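PDB 6C62: 1-carboxybiuret hydrolase subunit AtzE from Pseudomonas sp., which hydrolyses 1-carboxybiuret to urea-1,3-dicarboxylate and ammonia in the bacterial pathway that degrades atrazine. Local coordinates for residues V216-G228 with A238-Q250. Numbering follows the deposited sequence. Where two conformers were deposited one is given.
Sequences VEGLALAYDAMQG and ASRIQPSVPVLSQ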
loop_
_atom_site.group_PDB
_atom_site.type_symbol
_atom_site.label_atom_id
_atom_site.label_comp_id
_atom_site.label_asym_id
_atom_site.label_seq_id
_atom_site.Cartn_x
_atom_site.Cartn_y
_atom_site.Cartn_z
ATOM N N VAL A 216 3.013 -21.495 -28.004
ATOM C CA VAL A 216 3.539 -21.434 -26.653
ATOM C C VAL A 216 5.059 -21.121 -26.607
ATOM O O VAL A 216 5.541 -20.458 -25.670
ATOM C CB VAL A 216 3.085 -22.681 -25.816
ATOM C CG1 VAL A 216 3.854 -23.907 -26.226
ATOM C CG2 VAL A 216 3.277 -22.362 -24.314
ATOM N N GLU A 217 5.811 -21.540 -27.627
ATOM C CA GLU A 217 7.220 -21.182 -27.763
ATOM C C GLU A 217 7.369 -19.685 -27.899
ATOM O O GLU A 217 8.270 -19.116 -27.324
ATOM C CB GLU A 217 7.891 -21.827 -29.006
ATOM C CG GLU A 217 8.069 -23.322 -28.939
ATOM C CD GLU A 217 6.833 -24.122 -29.395
ATOM O OE1 GLU A 217 5.708 -23.567 -29.614
ATOM O OE2 GLU A 217 6.977 -25.365 -29.535
ATOM N N GLY A 218 6.464 -19.063 -28.678
ATOM C CA GLY A 218 6.412 -17.592 -28.804
ATOM C C GLY A 218 6.291 -16.906 -27.462
ATOM O O GLY A 218 6.995 -15.939 -27.204
ATOM N N LEU A 219 5.374 -17.407 -26.598
ATOM C CA LEU A 219 5.259 -16.870 -25.264
ATOM C C LEU A 219 6.563 -16.976 -24.507
ATOM O O LEU A 219 7.039 -15.966 -23.925
ATOM C CB LEU A 219 4.166 -17.555 -24.475
ATOM C CG LEU A 219 2.736 -17.432 -24.888
ATOM C CD1 LEU A 219 1.915 -18.206 -23.889
ATOM C CD2 LEU A 219 2.235 -16.004 -25.033
ATOM N N ALA A 220 7.173 -18.164 -24.522
ATOM C CA ALA A 220 8.364 -18.431 -23.693
ATOM C C ALA A 220 9.540 -17.592 -24.129
ATOM O O ALA A 220 10.253 -17.026 -23.286
ATOM C CB ALA A 220 8.722 -19.921 -23.688
ATOM N N LEU A 221 9.731 -17.496 -25.452
ATOM C CA LEU A 221 10.866 -16.722 -26.013
ATOM C C LEU A 221 10.723 -15.239 -25.675
ATOM O O LEU A 221 11.705 -14.613 -25.312
ATOM C CB LEU A 221 10.968 -16.847 -27.563
ATOM C CG LEU A 221 11.448 -18.217 -28.046
ATOM C CD1 LEU A 221 11.026 -18.424 -29.465
ATOM C CD2 LEU A 221 12.930 -18.367 -27.932
ATOM N N ALA A 222 9.493 -14.706 -25.794
ATOM C CA ALA A 222 9.261 -13.272 -25.572
ATOM C C ALA A 222 9.396 -12.964 -24.082
ATOM O O ALA A 222 10.027 -11.997 -23.685
ATOM C CB ALA A 222 7.897 -12.903 -26.093
ATOM N N TYR A 223 8.785 -13.820 -23.266
ATOM C CA TYR A 223 8.904 -13.738 -21.801
ATOM C C TYR A 223 10.371 -13.757 -21.360
ATOM O O TYR A 223 10.807 -12.871 -20.642
ATOM C CB TYR A 223 8.102 -14.848 -21.158
ATOM C CG TYR A 223 8.304 -15.058 -19.687
ATOM C CD1 TYR A 223 8.139 -14.026 -18.795
ATOM C CD2 TYR A 223 8.690 -16.293 -19.189
ATOM C CE1 TYR A 223 8.335 -14.223 -17.414
ATOM C CE2 TYR A 223 8.818 -16.537 -17.833
ATOM C CZ TYR A 223 8.675 -15.462 -16.941
ATOM O OH TYR A 223 8.876 -15.649 -15.614
ATOM N N ASP A 224 11.156 -14.708 -21.831
ATOM C CA ASP A 224 12.619 -14.710 -21.478
ATOM C C ASP A 224 13.378 -13.447 -21.886
ATOM O O ASP A 224 14.100 -12.865 -21.075
ATOM C CB ASP A 224 13.330 -15.942 -22.013
ATOM C CG ASP A 224 12.975 -17.232 -21.204
ATOM O OD1 ASP A 224 12.040 -17.200 -20.280
ATOM O OD2 ASP A 224 13.595 -18.297 -21.542
ATOM N N ALA A 225 13.080 -12.938 -23.067
ATOM C CA ALA A 225 13.669 -11.695 -23.538
ATOM C C ALA A 225 13.340 -10.470 -22.675
ATOM O O ALA A 225 14.191 -9.560 -22.534
ATOM C CB ALA A 225 13.240 -11.455 -24.995
ATOM N N MET A 226 12.136 -10.465 -22.108
ATOM C CA MET A 226 11.615 -9.326 -21.358
ATOM C C MET A 226 11.956 -9.319 -19.822
ATOM O O MET A 226 11.862 -8.319 -19.147
ATOM C CB MET A 226 10.102 -9.315 -21.550
ATOM C CG MET A 226 9.742 -8.879 -22.939
ATOM S SD MET A 226 7.965 -8.486 -23.090
ATOM C CE MET A 226 7.251 -10.105 -22.939
ATOM N N GLN A 227 12.360 -10.463 -19.327
ATOM C CA GLN A 227 12.628 -10.649 -17.896
ATOM C C GLN A 227 13.833 -9.868 -17.409
ATOM O O GLN A 227 14.763 -9.641 -18.176
ATOM C CB GLN A 227 12.918 -12.104 -17.600
ATOM C CG GLN A 227 11.723 -13.031 -17.468
ATOM C CD GLN A 227 12.168 -14.357 -16.865
ATOM O OE1 GLN A 227 12.643 -14.367 -15.751
ATOM N NE2 GLN A 227 12.025 -15.463 -17.614
ATOM N N GLY A 228 13.817 -9.473 -16.138
ATOM C CA GLY A 228 14.970 -8.840 -15.529
ATOM C C GLY A 228 14.536 -7.747 -14.571
ATOM O O GLY A 228 13.546 -7.042 -14.839
ATOM N N ALA A 238 11.083 -8.863 -9.125
ATOM C CA ALA A 238 11.845 -10.029 -9.575
ATOM C C ALA A 238 13.313 -9.634 -9.505
ATOM O O ALA A 238 13.726 -8.634 -10.071
ATOM C CB ALA A 238 11.440 -10.453 -10.969
ATOM N N SER A 239 14.113 -10.372 -8.762
ATOM C CA SER A 239 15.512 -9.942 -8.594
ATOM C C SER A 239 16.462 -10.641 -9.557
ATOM O O SER A 239 17.588 -10.249 -9.663
ATOM C CB SER A 239 15.949 -10.072 -7.154
ATOM O OG SER A 239 15.554 -11.317 -6.664
ATOM N N ARG A 240 16.012 -11.679 -10.248
ATOM C CA ARG A 240 16.840 -12.279 -11.295
ATOM C C ARG A 240 16.008 -12.908 -12.399
ATOM O O ARG A 240 14.815 -13.112 -12.244
ATOM C CB ARG A 240 17.764 -13.328 -10.689
ATOM C CG ARG A 240 17.039 -14.598 -10.271
ATOM C CD ARG A 240 17.994 -15.689 -9.738
ATOM N NE ARG A 240 17.234 -16.792 -9.171
ATOM C CZ ARG A 240 16.669 -16.764 -7.960
ATOM N NH1 ARG A 240 16.794 -15.716 -7.178
ATOM N NH2 ARG A 240 15.967 -17.799 -7.535
ATOM N N ILE A 241 16.678 -13.223 -13.502
ATOM C CA ILE A 241 16.076 -13.901 -14.620
ATOM C C ILE A 241 15.944 -15.402 -14.336
ATOM O O ILE A 241 16.882 -16.005 -13.846
ATOM C CB ILE A 241 16.949 -13.660 -15.876
ATOM C CG1 ILE A 241 16.998 -12.145 -16.175
ATOM C CG2 ILE A 241 16.428 -14.459 -17.036
ATOM C CD1 ILE A 241 17.798 -11.790 -17.415
ATOM N N GLN A 242 14.772 -15.984 -14.611
ATOM C CA GLN A 242 14.504 -17.415 -14.450
ATOM C C GLN A 242 14.027 -17.939 -15.816
ATOM O O GLN A 242 12.814 -17.881 -16.135
ATOM C CB GLN A 242 13.419 -17.650 -13.391
ATOM C CG GLN A 242 13.782 -17.234 -11.959
ATOM C CD GLN A 242 12.642 -17.545 -10.982
ATOM O OE1 GLN A 242 11.575 -16.914 -11.009
ATOM N NE2 GLN A 242 12.863 -18.514 -10.129
ATOM N N PRO A 243 14.967 -18.400 -16.655
ATOM C CA PRO A 243 14.564 -18.711 -18.054
ATOM C C PRO A 243 13.546 -19.855 -18.150
ATOM O O PRO A 243 13.663 -20.822 -17.473
ATOM C CB PRO A 243 15.896 -19.057 -18.750
ATOM C CG PRO A 243 16.969 -18.447 -17.889
ATOM C CD PRO A 243 16.442 -18.514 -16.470
ATOM N N SER A 244 12.523 -19.692 -18.975
ATOM C CA SER A 244 11.534 -20.726 -19.219
ATOM C C SER A 244 11.812 -21.571 -20.472
ATOM O O SER A 244 11.399 -22.741 -20.532
ATOM C CB SER A 244 10.161 -20.074 -19.369
ATOM O OG SER A 244 10.136 -19.211 -20.545
ATOM N N VAL A 245 12.500 -21.010 -21.463
ATOM C CA VAL A 245 12.706 -21.699 -22.737
ATOM C C VAL A 245 13.434 -23.049 -22.577
ATOM O O VAL A 245 12.977 -24.005 -23.142
ATOM C CB VAL A 245 13.412 -20.812 -23.792
ATOM C CG1 VAL A 245 13.895 -21.631 -25.030
ATOM C CG2 VAL A 245 12.446 -19.706 -24.253
ATOM N N PRO A 246 14.507 -23.127 -21.758
ATOM C CA PRO A 246 15.228 -24.406 -21.633
ATOM C C PRO A 246 14.419 -25.561 -21.081
ATOM O O PRO A 246 14.759 -26.709 -21.334
ATOM C CB PRO A 246 16.381 -24.064 -20.662
ATOM C CG PRO A 246 16.589 -22.609 -20.773
ATOM C CD PRO A 246 15.221 -22.045 -21.076
ATOM N N VAL A 247 13.374 -25.284 -20.309
ATOM C CA VAL A 247 12.595 -26.372 -19.711
ATOM C C VAL A 247 11.196 -26.505 -20.300
ATOM O O VAL A 247 10.360 -27.287 -19.788
ATOM C CB VAL A 247 12.520 -26.206 -18.143
ATOM C CG1 VAL A 247 13.932 -26.235 -17.540
ATOM C CG2 VAL A 247 11.803 -24.904 -17.714
ATOM N N LEU A 248 10.917 -25.774 -21.380
ATOM C CA LEU A 248 9.565 -25.733 -21.935
ATOM C C LEU A 248 9.005 -27.120 -22.275
ATOM O O LEU A 248 7.784 -27.380 -22.143
ATOM C CB LEU A 248 9.571 -24.844 -23.169
ATOM C CG LEU A 248 8.234 -24.635 -23.862
ATOM C CD1 LEU A 248 7.275 -23.920 -22.927
ATOM C CD2 LEU A 248 8.439 -23.851 -25.192
ATOM N N SER A 249 9.907 -28.006 -22.704
ATOM C CA SER A 249 9.531 -29.364 -23.093
ATOM C C SER A 249 9.758 -30.427 -22.021
ATOM O O SER A 249 9.660 -31.591 -22.302
ATOM C CB SER A 249 10.210 -29.735 -24.404
ATOM O OG SER A 249 9.526 -29.011 -25.425
ATOM N N GLN A 250 9.983 -30.014 -20.782
ATOM C CA GLN A 250 10.207 -30.958 -19.680
ATOM C C GLN A 250 8.977 -31.809 -19.370
ATOM O O GLN A 250 9.131 -32.908 -18.815
ATOM C CB GLN A 250 10.686 -30.190 -18.448
ATOM C CG GLN A 250 11.149 -31.033 -17.247
ATOM C CD GLN A 250 11.755 -30.160 -16.146
ATOM O OE1 GLN A 250 12.568 -29.281 -16.439
ATOM N NE2 GLN A 250 11.439 -30.431 -14.908
HETATM O O HOH W 1 10.115 -17.950 -15.142
HETATM O O HOH W 2 12.518 -12.746 -13.598
#
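Ile241 rests its CG1 3.9 Å from Gly228 CA, just past the point where one water donates both to the Arg240 carbonyl and to Gln227 OE1; here begins a run in which side chains of helix 216-226 and of the residue just after it serve the backbone of a returning loop. The Gln227 amide then grips the Gln242 backbone in both senses: Gln242 N donates to Gln227 OE1 at 2.9 Å, nearly straight at 175°, while Gln227 NE2 returns a bond to Gln242 O, in the plane of its own amide but reaching the acceptor from above the carbonyl plane. The Gln227 chain, extended beyond CG (chi2 -167°), carries the amide out to the loop, and NE2 also lies 3.3 Å above one face of the Tyr223 ring, displaced toward the rim. A second water ties Tyr223 OH to Gln242 O, whereas Gln242 OE1 turns to Arg193.

Past Pro243, whose CB skirts Asp224 OD2, the carboxylate of Asp224 takes over. Ser244 N donates to OD1 on its syn side, and Ser244 OG reaches the same oxygen at 2.8 Å from above the carboxylate plane; OG also lies at the edge of the Tyr223 ring. Val245 N donates to OD2 from its syn side, tilted out of the carboxylate plane, 2.9 Å away. Polar contacts then give way to methyls: Val245 CG2 packs 3.8 Å from Ala220 CB and against Leu221 CD2, and Leu248 CD2 touches Glu217 CG, the two side chains crossing at about a right angle. Away from the catalytic residues, this is structural packing: Tyr223 lies on Leu187 of the mixed sheet, Ser244 on Leu441 of helix 437-449. Three donors on one carboxylate should favour its ionised form, and with the paired amide they fix the loop's backbone on its way toward strand 257-260.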